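Local coordinates for ethylbenzene dehydrogenase alpha-subunit (Aromatoleum aromaticum, PDB 2IVF), which is the alpha-subunit of a molybdopterin oxidoreductase-family enzyme and carries a molybdenum atom, two pterin guanine dinucleotide cofactors and an iron-sulfur cluster, at residues D303-M314 / M457-S468; N470-A478 / I792-D800. All coordinates share one frame; numbering follows the deposited sequence.

Contact 1 (D303-M314 / M457-S468). With MGD (2-amino-5,6-dimercapto-7-methyl-3,7,8a,9-tetrahydro-8-oxa-1,3,9,10-tetraaza-anthracen-4-one guanosine dinucleotide), chain M.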
# COMPACT_ATOMS: atom_id res chain seq x y z
N ASP A 303 24.15 -6.06 7.52
CA ASP A 303 23.50 -7.06 8.36
C ASP A 303 24.34 -8.28 8.73
O ASP A 303 24.18 -8.83 9.82
CB ASP A 303 22.21 -7.56 7.72
CG ASP A 303 21.18 -6.48 7.55
OD1 ASP A 303 21.51 -5.40 6.98
OD2 ASP A 303 20.01 -6.73 7.90
N ALA A 304 25.21 -8.73 7.83
CA ALA A 304 26.09 -9.87 8.14
C ALA A 304 26.86 -9.62 9.42
O ALA A 304 27.01 -10.52 10.24
CB ALA A 304 27.07 -10.13 7.03
N ALA A 305 27.41 -8.42 9.56
CA ALA A 305 28.22 -8.12 10.74
C ALA A 305 27.34 -8.25 12.00
O ALA A 305 27.81 -8.67 13.06
CB ALA A 305 28.87 -6.74 10.61
N PHE A 306 26.11 -7.80 11.90
CA PHE A 306 25.20 -7.89 13.06
C PHE A 306 25.02 -9.35 13.43
O PHE A 306 25.22 -9.76 14.57
CB PHE A 306 23.88 -7.17 12.80
CG PHE A 306 22.81 -7.49 13.83
CD1 PHE A 306 22.80 -6.88 15.08
CD2 PHE A 306 21.83 -8.41 13.55
CE1 PHE A 306 21.83 -7.22 16.02
CE2 PHE A 306 20.90 -8.75 14.48
CZ PHE A 306 20.89 -8.15 15.72
N TRP A 307 24.69 -10.16 12.44
CA TRP A 307 24.35 -11.55 12.71
C TRP A 307 25.59 -12.37 13.07
O TRP A 307 25.50 -13.25 13.91
CB TRP A 307 23.62 -12.18 11.54
CG TRP A 307 22.27 -11.71 11.39
CD1 TRP A 307 21.82 -10.89 10.45
CD2 TRP A 307 21.17 -12.03 12.23
NE1 TRP A 307 20.49 -10.64 10.63
CE2 TRP A 307 20.06 -11.35 11.72
CE3 TRP A 307 21.01 -12.83 13.37
CZ2 TRP A 307 18.80 -11.44 12.30
CZ3 TRP A 307 19.75 -12.91 13.95
CH2 TRP A 307 18.67 -12.24 13.40
N LEU A 308 26.73 -12.01 12.53
CA LEU A 308 27.94 -12.69 12.94
C LEU A 308 28.29 -12.29 14.41
O LEU A 308 28.81 -13.09 15.19
CB LEU A 308 29.06 -12.36 11.97
CG LEU A 308 28.86 -12.93 10.55
CD1 LEU A 308 29.91 -12.38 9.56
CD2 LEU A 308 28.91 -14.47 10.59
N GLY A 309 28.04 -11.04 14.77
CA GLY A 309 28.21 -10.59 16.16
C GLY A 309 27.36 -11.42 17.10
O GLY A 309 27.84 -11.87 18.17
N LEU A 310 26.12 -11.66 16.71
CA LEU A 310 25.21 -12.50 17.49
C LEU A 310 25.77 -13.92 17.61
O LEU A 310 25.68 -14.55 18.65
CB LEU A 310 23.81 -12.55 16.87
CG LEU A 310 22.77 -11.57 17.45
CD1 LEU A 310 23.25 -10.11 17.54
CD2 LEU A 310 21.42 -11.71 16.74
N SER A 311 26.29 -14.46 16.51
CA SER A 311 26.84 -15.80 16.53
C SER A 311 28.05 -15.86 17.41
O SER A 311 28.25 -16.84 18.12
CB SER A 311 27.21 -16.23 15.13
OG SER A 311 26.08 -16.19 14.28
N GLN A 312 28.90 -14.82 17.36
CA GLN A 312 30.08 -14.76 18.18
C GLN A 312 29.69 -14.76 19.65
O GLN A 312 30.33 -15.42 20.46
CB GLN A 312 30.92 -13.54 17.85
CG GLN A 312 32.33 -13.58 18.43
CD GLN A 312 32.47 -13.16 19.89
OE1 GLN A 312 33.49 -13.46 20.52
NE2 GLN A 312 31.45 -12.49 20.44
N VAL A 313 28.63 -14.05 19.97
CA VAL A 313 28.13 -14.02 21.35
C VAL A 313 27.74 -15.41 21.84
O VAL A 313 28.18 -15.85 22.91
CB VAL A 313 26.99 -13.03 21.49
CG1 VAL A 313 26.25 -13.20 22.86
CG2 VAL A 313 27.51 -11.63 21.34
N MET A 314 26.92 -16.11 21.05
CA MET A 314 26.45 -17.42 21.41
C MET A 314 27.57 -18.41 21.50
O MET A 314 27.52 -19.30 22.33
CB MET A 314 25.42 -17.92 20.40
CG MET A 314 24.16 -17.11 20.32
SD MET A 314 22.89 -17.92 19.33
CE MET A 314 23.24 -17.24 17.72
N MET A 457 24.47 -11.73 3.96
CA MET A 457 23.60 -11.30 5.03
C MET A 457 22.67 -12.39 5.51
O MET A 457 22.44 -12.54 6.71
CB MET A 457 22.77 -10.11 4.51
CG MET A 457 23.65 -8.88 4.14
SD MET A 457 22.83 -7.58 3.11
CE MET A 457 21.30 -7.26 3.98
N GLU A 458 22.09 -13.12 4.54
CA GLU A 458 21.23 -14.26 4.84
C GLU A 458 22.02 -15.42 5.43
O GLU A 458 21.59 -16.00 6.40
CB GLU A 458 20.51 -14.75 3.56
CG GLU A 458 19.43 -13.80 3.09
CD GLU A 458 19.06 -14.01 1.62
OE1 GLU A 458 19.18 -15.17 1.18
OE2 GLU A 458 18.67 -13.04 0.92
N ARG A 459 23.15 -15.81 4.85
CA ARG A 459 23.92 -16.89 5.44
C ARG A 459 24.25 -16.62 6.92
O ARG A 459 24.24 -17.52 7.77
CB ARG A 459 25.19 -17.12 4.63
CG ARG A 459 24.90 -17.67 3.29
CD ARG A 459 26.18 -17.69 2.44
NE ARG A 459 27.20 -18.57 3.00
CZ ARG A 459 28.49 -18.49 2.75
NH1 ARG A 459 28.95 -17.57 1.93
NH2 ARG A 459 29.31 -19.35 3.29
N SER A 460 24.52 -15.36 7.23
CA SER A 460 24.93 -15.00 8.57
C SER A 460 23.74 -15.12 9.51
O SER A 460 23.88 -15.60 10.62
CB SER A 460 25.51 -13.58 8.57
OG SER A 460 26.61 -13.49 7.73
N LEU A 461 22.57 -14.69 9.06
CA LEU A 461 21.33 -14.88 9.85
C LEU A 461 21.07 -16.36 10.05
O LEU A 461 20.81 -16.81 11.17
CB LEU A 461 20.13 -14.20 9.17
CG LEU A 461 18.74 -14.27 9.84
CD1 LEU A 461 17.83 -13.08 9.35
CD2 LEU A 461 18.04 -15.62 9.55
N PHE A 462 21.17 -17.17 9.00
CA PHE A 462 20.98 -18.60 9.20
C PHE A 462 21.99 -19.26 10.12
O PHE A 462 21.66 -20.24 10.81
CB PHE A 462 20.88 -19.31 7.85
CG PHE A 462 19.68 -18.91 7.09
CD1 PHE A 462 18.46 -18.94 7.71
CD2 PHE A 462 19.74 -18.46 5.77
CE1 PHE A 462 17.28 -18.54 7.04
CE2 PHE A 462 18.56 -18.08 5.12
CZ PHE A 462 17.35 -18.09 5.77
N LEU A 463 23.20 -18.73 10.19
CA LEU A 463 24.21 -19.25 11.12
C LEU A 463 23.77 -19.01 12.55
O LEU A 463 23.86 -19.90 13.36
CB LEU A 463 25.59 -18.61 10.84
CG LEU A 463 26.68 -18.99 11.83
CD1 LEU A 463 26.89 -20.54 11.85
CD2 LEU A 463 27.99 -18.23 11.52
N ALA A 464 23.21 -17.84 12.82
CA ALA A 464 22.66 -17.55 14.16
C ALA A 464 21.47 -18.44 14.49
O ALA A 464 21.29 -18.87 15.65
CB ALA A 464 22.28 -16.04 14.25
N MET A 465 20.61 -18.68 13.50
CA MET A 465 19.48 -19.59 13.67
C MET A 465 19.98 -21.01 13.91
O MET A 465 19.44 -21.71 14.73
CB MET A 465 18.53 -19.54 12.48
CG MET A 465 17.97 -18.17 12.24
SD MET A 465 17.09 -17.54 13.75
CE MET A 465 17.39 -15.78 13.59
N ALA A 466 21.00 -21.44 13.20
CA ALA A 466 21.59 -22.76 13.45
C ALA A 466 22.13 -22.93 14.88
O ALA A 466 21.93 -23.97 15.56
CB ALA A 466 22.75 -23.00 12.46
N LEU A 467 22.91 -21.93 15.29
CA LEU A 467 23.60 -21.97 16.55
C LEU A 467 22.57 -21.97 17.68
O LEU A 467 22.84 -22.51 18.70
CB LEU A 467 24.54 -20.77 16.71
CG LEU A 467 25.80 -20.85 15.86
CD1 LEU A 467 26.46 -19.44 15.81
CD2 LEU A 467 26.76 -21.97 16.37
N SER A 468 21.39 -21.41 17.43
CA SER A 468 20.33 -21.35 18.45
C SER A 468 19.28 -22.45 18.27
O SER A 468 18.32 -22.52 19.02
CB SER A 468 19.69 -19.98 18.43
OG SER A 468 19.19 -19.62 17.14
PB MGD M . 10.83 -4.29 0.89
O1B MGD M . 9.60 -3.48 0.67
O2B MGD M . 11.89 -4.14 -0.14
O3B MGD M . 10.60 -5.84 1.08
O3A MGD M . 8.18 -6.39 0.50
PA MGD M . 9.31 -6.68 1.60
O1A MGD M . 8.77 -6.19 2.87
O2A MGD M . 9.74 -8.06 1.52
O5' MGD M . 11.48 -3.92 2.31
C5' MGD M . 11.75 -2.54 2.62
C4' MGD M . 12.64 -2.45 3.86
O4' MGD M . 13.94 -2.94 3.56
C3' MGD M . 12.85 -0.96 4.02
O3' MGD M . 11.85 -0.49 4.92
C2' MGD M . 14.26 -0.88 4.62
O2' MGD M . 14.19 -0.39 5.97
C1' MGD M . 14.76 -2.33 4.57
N9 MGD M . 16.17 -2.35 4.14
C8 MGD M . 16.72 -1.81 3.04
N7 MGD M . 18.03 -2.08 2.98
C5 MGD M . 18.31 -2.83 4.08
C6 MGD M . 19.45 -3.40 4.63
O6 MGD M . 20.59 -3.31 4.15
N1 MGD M . 19.29 -4.12 5.81
C2 MGD M . 18.08 -4.28 6.50
N2 MGD M . 18.04 -5.00 7.68
N3 MGD M . 16.99 -3.74 5.94
C4 MGD M . 17.10 -3.02 4.78
C10 MGD M . 8.37 -6.71 -0.83
C11 MGD M . 7.15 -7.44 -1.32
O11 MGD M . 6.07 -6.63 -1.12
C12 MGD M . 7.24 -7.93 -2.78
S12 MGD M . 8.75 -8.47 -3.48
C13 MGD M . 6.10 -7.95 -3.55
S13 MGD M . 6.20 -8.53 -5.18
C14 MGD M . 4.80 -7.46 -3.01
N15 MGD M . 4.62 -6.08 -3.52
C16 MGD M . 3.88 -5.12 -2.81
C17 MGD M . 3.57 -3.88 -3.31
O17 MGD M . 3.95 -3.53 -4.45
N18 MGD M . 2.83 -3.01 -2.50
C19 MGD M . 2.39 -3.34 -1.25
N19 MGD M . 1.69 -2.42 -0.56
N20 MGD M . 2.75 -4.54 -0.78
C21 MGD M . 3.44 -5.42 -1.53
N22 MGD M . 3.78 -6.67 -1.01
C23 MGD M . 4.92 -7.41 -1.46

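Contact 2 (N470-A478 / I792-D800)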
# COMPACT_ATOMS: atom_id res chain seq x y z
N ASN A 470 17.15 -22.77 15.85
CA ASN A 470 15.88 -22.11 15.50
C ASN A 470 15.42 -22.41 14.06
O ASN A 470 15.15 -21.50 13.26
CB ASN A 470 15.97 -20.59 15.79
CG ASN A 470 15.54 -20.25 17.18
OD1 ASN A 470 16.27 -19.58 17.95
ND2 ASN A 470 14.34 -20.69 17.52
N TRP A 471 15.29 -23.70 13.77
CA TRP A 471 14.52 -24.11 12.58
C TRP A 471 13.92 -25.47 12.76
O TRP A 471 14.31 -26.22 13.67
CB TRP A 471 15.31 -23.93 11.26
CG TRP A 471 16.40 -24.91 11.01
CD1 TRP A 471 16.27 -26.27 10.89
CD2 TRP A 471 17.77 -24.61 10.74
NE1 TRP A 471 17.49 -26.82 10.59
CE2 TRP A 471 18.43 -25.81 10.48
CE3 TRP A 471 18.51 -23.41 10.70
CZ2 TRP A 471 19.80 -25.88 10.21
CZ3 TRP A 471 19.86 -23.46 10.40
CH2 TRP A 471 20.50 -24.69 10.17
N GLY A 472 12.91 -25.74 11.93
CA GLY A 472 12.21 -26.99 11.94
C GLY A 472 11.24 -27.18 13.08
O GLY A 472 10.76 -28.30 13.30
N LYS A 473 10.89 -26.07 13.73
CA LYS A 473 10.08 -26.07 14.93
C LYS A 473 8.96 -25.04 14.83
O LYS A 473 9.06 -24.03 14.10
CB LYS A 473 10.95 -25.76 16.14
CG LYS A 473 12.10 -26.72 16.36
CD LYS A 473 13.12 -26.10 17.36
CE LYS A 473 14.26 -27.09 17.59
NZ LYS A 473 15.29 -26.55 18.50
N PRO A 474 7.86 -25.33 15.50
CA PRO A 474 6.80 -24.32 15.54
C PRO A 474 7.36 -23.00 16.00
O PRO A 474 8.22 -22.97 16.88
CB PRO A 474 5.83 -24.89 16.57
CG PRO A 474 5.98 -26.31 16.49
CD PRO A 474 7.47 -26.55 16.22
N GLY A 475 6.92 -21.92 15.35
CA GLY A 475 7.39 -20.60 15.64
C GLY A 475 8.76 -20.28 15.09
O GLY A 475 9.36 -19.32 15.50
N THR A 476 9.25 -21.06 14.14
CA THR A 476 10.46 -20.72 13.43
C THR A 476 10.11 -20.55 11.95
O THR A 476 9.02 -20.91 11.51
CB THR A 476 11.52 -21.80 13.56
OG1 THR A 476 11.08 -23.00 12.90
CG2 THR A 476 11.80 -22.10 15.04
N GLY A 477 11.06 -20.04 11.20
CA GLY A 477 10.85 -19.66 9.84
C GLY A 477 11.60 -18.38 9.52
O GLY A 477 12.16 -17.69 10.45
N ALA A 478 11.70 -18.11 8.23
CA ALA A 478 12.49 -16.94 7.78
C ALA A 478 11.79 -16.06 6.75
O ALA A 478 12.23 -14.99 6.51
CB ALA A 478 13.88 -17.38 7.26
N ILE A 792 1.51 -23.14 9.45
CA ILE A 792 2.46 -23.67 8.50
C ILE A 792 3.81 -23.20 8.96
O ILE A 792 3.94 -22.06 9.25
CB ILE A 792 2.16 -23.16 7.09
CG1 ILE A 792 0.86 -23.80 6.56
CG2 ILE A 792 3.35 -23.49 6.11
CD1 ILE A 792 0.34 -23.21 5.27
N TYR A 793 4.78 -24.10 9.06
CA TYR A 793 6.19 -23.71 9.28
C TYR A 793 7.05 -24.74 8.55
O TYR A 793 6.62 -25.88 8.35
CB TYR A 793 6.56 -23.66 10.78
CG TYR A 793 6.54 -24.99 11.47
CD1 TYR A 793 5.38 -25.46 12.06
CD2 TYR A 793 7.68 -25.78 11.57
CE1 TYR A 793 5.35 -26.66 12.72
CE2 TYR A 793 7.64 -27.00 12.17
CZ TYR A 793 6.49 -27.43 12.76
OH TYR A 793 6.46 -28.63 13.38
N PRO A 794 8.24 -24.33 8.13
CA PRO A 794 9.06 -25.25 7.32
C PRO A 794 10.10 -26.02 8.08
O PRO A 794 10.37 -25.76 9.25
CB PRO A 794 9.78 -24.27 6.37
CG PRO A 794 10.11 -23.14 7.28
CD PRO A 794 8.89 -23.02 8.27
N MET A 795 10.68 -27.00 7.38
CA MET A 795 11.90 -27.70 7.76
C MET A 795 11.73 -28.76 8.81
O MET A 795 12.73 -29.35 9.27
CB MET A 795 13.01 -26.72 8.13
CG MET A 795 13.26 -25.66 7.06
SD MET A 795 14.65 -24.60 7.46
CE MET A 795 16.00 -25.73 7.20
N ARG A 796 10.47 -29.07 9.16
CA ARG A 796 10.19 -30.10 10.15
C ARG A 796 10.84 -31.45 9.80
O ARG A 796 11.26 -32.15 10.67
CB ARG A 796 8.70 -30.31 10.29
CG ARG A 796 8.31 -31.01 11.58
CD ARG A 796 6.84 -31.40 11.63
NE ARG A 796 6.51 -32.33 10.57
CZ ARG A 796 6.74 -33.64 10.58
NH1 ARG A 796 7.34 -34.24 11.61
NH2 ARG A 796 6.34 -34.35 9.54
N TRP A 797 10.85 -31.83 8.53
CA TRP A 797 11.44 -33.13 8.14
C TRP A 797 12.93 -33.19 8.45
O TRP A 797 13.49 -34.26 8.82
CB TRP A 797 11.21 -33.39 6.65
CG TRP A 797 9.79 -33.47 6.25
CD1 TRP A 797 8.72 -33.76 7.05
CD2 TRP A 797 9.27 -33.33 4.93
NE1 TRP A 797 7.56 -33.75 6.33
CE2 TRP A 797 7.85 -33.49 5.02
CE3 TRP A 797 9.85 -33.10 3.68
CZ2 TRP A 797 7.02 -33.44 3.91
CZ3 TRP A 797 9.01 -33.02 2.56
CH2 TRP A 797 7.61 -33.15 2.70
N HIS A 798 13.61 -32.07 8.27
CA HIS A 798 15.01 -32.01 8.62
C HIS A 798 15.21 -32.21 10.11
O HIS A 798 16.08 -32.99 10.52
CB HIS A 798 15.67 -30.72 8.13
CG HIS A 798 15.49 -30.51 6.65
ND1 HIS A 798 15.96 -31.40 5.72
CD2 HIS A 798 14.87 -29.53 5.96
CE1 HIS A 798 15.66 -30.97 4.50
NE2 HIS A 798 14.99 -29.83 4.62
N PHE A 799 14.41 -31.55 10.92
CA PHE A 799 14.58 -31.65 12.37
C PHE A 799 13.99 -32.91 13.00
O PHE A 799 14.73 -33.67 13.68
CB PHE A 799 14.04 -30.39 13.06
CG PHE A 799 14.12 -30.46 14.53
CD1 PHE A 799 15.35 -30.46 15.16
CD2 PHE A 799 12.95 -30.57 15.29
CE1 PHE A 799 15.44 -30.56 16.54
CE2 PHE A 799 13.02 -30.68 16.68
CZ PHE A 799 14.27 -30.68 17.31
N ASP A 800 12.70 -33.16 12.80
CA ASP A 800 12.03 -34.36 13.38
C ASP A 800 12.52 -35.65 12.77
O ASP A 800 12.71 -36.63 13.46
CB ASP A 800 10.50 -34.32 13.19
CG ASP A 800 9.79 -33.40 14.20
OD1 ASP A 800 10.44 -32.98 15.19
OD2 ASP A 800 8.60 -33.10 14.02
O HOH W 1 11.79 -23.54 10.32
O HOH W 2 8.82 -29.38 14.86

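Contact 1 (D303-M314 / M457-S468)
Trp-307 lies flat along Leu-461, and this pair is the heart of the packing between two nearly parallel helices whose axes approach to 7.9 Å at a crossing angle of 16°. Leu-461 CB stands almost straight above the centroid of the five-membered indole ring, 3.7 Å away, in a CH-pi contact. With CG anti to the backbone N (chi1 -180°), the leucine then runs alongside the indole and brings CD1 to Trp-307 CZ2. Phe-306, from the same helix as the tryptophan, backs the opposite face, while Ala-464 CB and Met-465 CE close round the six-membered ring and, with Ser-460, complete the hole for this knob.

One turn on, Ser-311 is a second knob, and the fit is tighter still: its CB is only 3.4 Å from Leu-467 CD1. The Ser-311 hydroxyl turns back to its own helix and donates to Trp-307 O (3.0 Å), and Ser-460 OG likewise bonds to Leu-456 O.

The flank beside these two serines is looser, although still buried: Leu-308 CD2 and Leu-463 CD2 meet at 4.0 Å, their side chains crossing at about a right angle. At the cofactor end, Met-457 reaches Asp-303 through its methyl CE, 3.5 Å from OD1. Here the carboxylate takes both guanine donors of MGD: N1 gives OD1 a nearly straight bond of 2.8 Å, and N2 gives OD2 one of 2.6 Å.

The chemistry therefore divides: the union of the helices is largely apolar, with the two serine hydroxyls bonded within their own helices, while the carboxylate of Asp-303, at their N-terminal end, is spent on reading the guanine of the cofactor.

Contact 2 (N470-A478 / I792-D800)
Tyr-793 spreads one face of its ring beneath the Lys-473–Pro-474 peptide: Pro-474 N lies over the centre, and Pro-474 CA makes a CH-pi contact 3.9 Å from the ring centroid. Gly-472 O comes instead to the ring edge, near its plane. Lys-473 CE sits over a face of Phe-799 in a second CH-pi contact, and NZ continues to Gly-469 O. In the third aromatic pairing the loop supplies the ring. Met-795 bends at chi3 (72°) and lays CE over the five-membered ring of Trp-471, 3.8 Å from its centroid, with SD oblique to the same ring in a Met-aromatic contact.

Between these rings the two backbones nearly touch, Gly-472 CA lying 4.1 Å from Arg-796 CA. Gly-472 allows this with its positive phi and no side chain where Phe-799 CB and Met-795 O crowd in. No hydrogen bond joins the segments directly; a CA-H...O contact runs from Gly-472 CA to Pro-794 O, and two waters do the bridging. Water 1 accepts from Gly-472 N and donates to Thr-476 OG1 and to Pro-794 O (2.8 Å), while water 2 joins Gly-472 O to Tyr-793 OH.

Behind this shell, a type II turn from Lys-473 to Thr-476 sets the loop. Lys-473 O is gripped twice, by Thr-476 N and by Thr-476 OG1 (2.6 Å), the hydroxyl lying in the carbonyl plane on a lone pair. Across the contact, Met-795 is the N-cap residue of helix 796-800, where Arg-796 NH1 bridges to Asp-800 OD2 (2.9 Å) and Arg-796 NH2 to Glu-785.

The loop leaves helix 454-467, Trp-471 resting on Ala-466, and runs beside strand 440-444 through backbone bonds of Gly-477 with Ser-442 and Ala-478 with Ile-444; others tie Met-795 to His-782 and Trp-797 to Ala-783.

Overall arrangement
The contacts follow one another along the chain: helix 454-467, one partner of contact 1, leads straight into the loop of contact 2, and their centres are about 18 Å apart. The junction is direct. Met-465 O and Asn-470 N, 2.8 Å apart, probably form a hydrogen bond, and the indole of Trp-471 folds back on the helix, with CZ3 3.6 Å from Ala-466 CA. Phe-462 CE1 meets Ala-478 CB at the same distance, on the helix side turned away from 303-314. Contact 1 reaches the MGD guanine through Asp-303, at the end of the helix pair remote from this junction, whereas contact 2 ties the helix exit to segment 792-800.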